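PDB 6WT6: metazoan TIR-STING fusion from Crassostrea gigas, which joins a TIR domain to a STING ligand-binding domain in one chain, and probably works in innate immune signalling as its relatives do. Local coordinates for residues Asp232-Ile237 with Ala341-Ile346. Residues are numbered along the deposited sequence; the frame is centred on the assembly and turned at random.
Sequences DESSLI and AMPRLI
In the STING ligand-binding domain, segment 232-237, the end of a 3-10 segment (D232, E233) followed by a type I beta turn from S234 to I237 (I237 N to S234 O, 3.1 Å) and an overlapping ST turn, packs on the first turns of helix 341-356. M342 and P343 carry the helical side, each losing 62 Å² to the other segment. CG and CD of the P343 ring face the turn: S234 lies against them through CB and OG, with OG 3.6 Å from CG of P343, while CB of L236 and CG1 of I237 reach the same CG. M342 has CG anti to its backbone N (chi1 -177°) and bends at chi2 and chi3, so its methyl end folds onto the E233 side chain, CE of M342 lying 3.6 Å from OE1 of E233. The I237 side chain crosses M342 obliquely, its CD1 3.7 Å from CG of M342, and also meets CD1 of I346, one helical turn on. Beyond this first shell, strand residues Y263, V265, F275 and Y332 close in on I237, P343, I346 and M342, placing the helix end and the loop over the mixed sheet. S234 OG, anti to its own N (chi1 179°), accepts from L236 N (N to OG 3.3 Å, N-H...O 159°) and is also hydrogen-bonded to the S339 carbonyl just before the helix. One water accepts from M342 N at 2.8 Å.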
ATOM      1  N   ASP A 232      -4.823 -23.710  15.806  1.00 32.40           N
ATOM      2  CA  ASP A 232      -6.271 -23.645  15.958  1.00 40.83           C
ATOM      3  C   ASP A 232      -7.012 -24.289  14.796  1.00 44.88           C
ATOM      4  O   ASP A 232      -8.239 -24.421  14.864  1.00 45.87           O
ATOM      5  CB  ASP A 232      -6.725 -22.192  16.108  1.00 43.73           C
ATOM      6  CG  ASP A 232      -6.295 -21.585  17.425  1.00 48.49           C
ATOM      7  OD1 ASP A 232      -6.120 -22.352  18.392  1.00 52.77           O
ATOM      8  OD2 ASP A 232      -6.134 -20.347  17.494  1.00 48.88           O
ATOM      9  N   GLU A 233      -6.306 -24.678  13.733  1.00 43.06           N
ATOM     10  CA  GLU A 233      -6.943 -25.332  12.598  1.00 39.88           C
ATOM     11  C   GLU A 233      -7.117 -26.828  12.806  1.00 40.03           C
ATOM     12  O   GLU A 233      -7.952 -27.440  12.128  1.00 38.91           O
ATOM     13  CB  GLU A 233      -6.130 -25.097  11.323  1.00 39.33           C
ATOM     14  CG  GLU A 233      -6.428 -23.784  10.628  1.00 44.86           C
ATOM     15  CD  GLU A 233      -7.708 -23.831   9.814  1.00 50.74           C
ATOM     16  OE1 GLU A 233      -8.160 -24.944   9.472  1.00 53.81           O
ATOM     17  OE2 GLU A 233      -8.260 -22.753   9.518  1.00 51.74           O
ATOM     18  N   SER A 234      -6.353 -27.429  13.718  1.00 37.61           N
ATOM     19  CA  SER A 234      -6.459 -28.860  13.969  1.00 37.96           C
ATOM     20  C   SER A 234      -5.786 -29.210  15.287  1.00 41.36           C
ATOM     21  O   SER A 234      -4.676 -28.741  15.562  1.00 40.34           O
ATOM     22  CB  SER A 234      -5.833 -29.664  12.821  1.00 37.06           C
ATOM     23  OG  SER A 234      -5.918 -31.060  13.058  1.00 36.37           O
ATOM     24  N   SER A 235      -6.464 -30.033  16.092  1.00 43.70           N
ATOM     25  CA  SER A 235      -5.882 -30.514  17.335  1.00 46.44           C
ATOM     26  C   SER A 235      -4.678 -31.418  17.103  1.00 49.05           C
ATOM     27  O   SER A 235      -3.940 -31.692  18.058  1.00 50.56           O
ATOM     28  CB  SER A 235      -6.944 -31.251  18.144  1.00 49.04           C
ATOM     29  OG  SER A 235      -7.365 -32.427  17.467  1.00 53.20           O
ATOM     30  N   LEU A 236      -4.457 -31.875  15.868  1.00 46.41           N
ATOM     31  CA  LEU A 236      -3.289 -32.682  15.538  1.00 44.61           C
ATOM     32  C   LEU A 236      -2.045 -31.842  15.270  1.00 40.55           C
ATOM     33  O   LEU A 236      -0.971 -32.409  15.034  1.00 37.90           O
ATOM     34  CB  LEU A 236      -3.598 -33.565  14.328  1.00 43.19           C
ATOM     35  CG  LEU A 236      -4.742 -34.556  14.558  1.00 48.77           C
ATOM     36  CD1 LEU A 236      -5.117 -35.295  13.274  1.00 45.41           C
ATOM     37  CD2 LEU A 236      -4.369 -35.533  15.662  1.00 48.72           C
ATOM     38  N   ILE A 237      -2.158 -30.518  15.300  1.00 42.00           N
ATOM     39  CA  ILE A 237      -1.016 -29.614  15.201  1.00 38.60           C
ATOM     40  C   ILE A 237      -0.644 -29.190  16.616  1.00 43.26           C
ATOM     41  O   ILE A 237      -1.458 -28.578  17.319  1.00 48.17           O
ATOM     42  CB  ILE A 237      -1.340 -28.395  14.324  1.00 33.80           C
ATOM     43  CG1 ILE A 237      -1.884 -28.840  12.963  1.00 35.55           C
ATOM     44  CG2 ILE A 237      -0.112 -27.512  14.163  1.00 29.18           C
ATOM     45  CD1 ILE A 237      -2.466 -27.705  12.136  1.00 34.83           C
ATOM     46  N   ALA A 341      -7.035 -32.411   7.335  1.00 32.68           N
ATOM     47  CA  ALA A 341      -6.854 -31.576   6.152  1.00 33.11           C
ATOM     48  C   ALA A 341      -5.626 -30.681   6.288  1.00 34.42           C
ATOM     49  O   ALA A 341      -4.721 -30.718   5.447  1.00 34.29           O
ATOM     50  CB  ALA A 341      -8.117 -30.752   5.904  1.00 22.00           C
ATOM     51  N   MET A 342      -5.581 -29.863   7.337  1.00 34.38           N
ATOM     52  CA  MET A 342      -4.466 -28.934   7.496  1.00 35.70           C
ATOM     53  C   MET A 342      -3.169 -29.678   7.812  1.00 35.33           C
ATOM     54  O   MET A 342      -2.124 -29.339   7.242  1.00 35.99           O
ATOM     55  CB  MET A 342      -4.768 -27.887   8.573  1.00 38.38           C
ATOM     56  CG  MET A 342      -3.684 -26.837   8.733  1.00 49.95           C
ATOM     57  SD  MET A 342      -3.590 -25.729   7.316  1.00 58.21           S
ATOM     58  CE  MET A 342      -5.267 -25.113   7.296  1.00 61.36           C
ATOM     59  N   PRO A 343      -3.171 -30.682   8.701  1.00 37.98           N
ATOM     60  CA  PRO A 343      -1.949 -31.488   8.868  1.00 39.77           C
ATOM     61  C   PRO A 343      -1.406 -32.088   7.579  1.00 39.43           C
ATOM     62  O   PRO A 343      -0.185 -32.085   7.374  1.00 41.03           O
ATOM     63  CB  PRO A 343      -2.393 -32.573   9.857  1.00 38.27           C
ATOM     64  CG  PRO A 343      -3.378 -31.880  10.708  1.00 35.67           C
ATOM     65  CD  PRO A 343      -4.147 -30.984   9.769  1.00 37.64           C
ATOM     66  N   ARG A 344      -2.272 -32.606   6.702  1.00 35.52           N
ATOM     67  CA  ARG A 344      -1.779 -33.213   5.469  1.00 37.53           C
ATOM     68  C   ARG A 344      -1.212 -32.168   4.518  1.00 33.13           C
ATOM     69  O   ARG A 344      -0.256 -32.449   3.785  1.00 33.93           O
ATOM     70  CB  ARG A 344      -2.887 -34.009   4.782  1.00 42.24           C
ATOM     71  CG  ARG A 344      -2.430 -34.735   3.524  1.00 48.52           C
ATOM     72  CD  ARG A 344      -3.468 -35.735   3.036  1.00 60.47           C
ATOM     73  NE  ARG A 344      -3.693 -36.811   3.999  1.00 68.69           N
ATOM     74  CZ  ARG A 344      -4.750 -36.888   4.801  1.00 72.55           C
ATOM     75  NH1 ARG A 344      -5.691 -35.953   4.756  1.00 73.96           N
ATOM     76  NH2 ARG A 344      -4.869 -37.904   5.647  1.00 71.48           N
ATOM     77  N   LEU A 345      -1.784 -30.965   4.513  1.00 29.33           N
ATOM     78  CA  LEU A 345      -1.253 -29.901   3.673  1.00 36.24           C
ATOM     79  C   LEU A 345       0.146 -29.494   4.121  1.00 34.47           C
ATOM     80  O   LEU A 345       1.051 -29.333   3.294  1.00 35.26           O
ATOM     81  CB  LEU A 345      -2.201 -28.704   3.696  1.00 42.01           C
ATOM     82  CG  LEU A 345      -1.613 -27.421   3.107  1.00 48.22           C
ATOM     83  CD1 LEU A 345      -1.335 -27.600   1.622  1.00 49.18           C
ATOM     84  CD2 LEU A 345      -2.544 -26.248   3.354  1.00 49.64           C
ATOM     85  N   ILE A 346       0.344 -29.335   5.432  1.00 30.28           N
ATOM     86  CA  ILE A 346       1.634 -28.874   5.942  1.00 29.60           C
ATOM     87  C   ILE A 346       2.708 -29.940   5.741  1.00 34.49           C
ATOM     88  O   ILE A 346       3.836 -29.629   5.341  1.00 37.28           O
ATOM     89  CB  ILE A 346       1.514 -28.465   7.421  1.00 30.43           C
ATOM     90  CG1 ILE A 346       0.501 -27.330   7.584  1.00 32.15           C
ATOM     91  CG2 ILE A 346       2.872 -28.043   7.966  1.00 29.64           C
ATOM     92  CD1 ILE A 346       0.264 -26.922   9.031  1.00 30.72           C
TER
HETATM   93  O   HOH W   1      -7.264 -29.586   9.497  1.00 21.18           O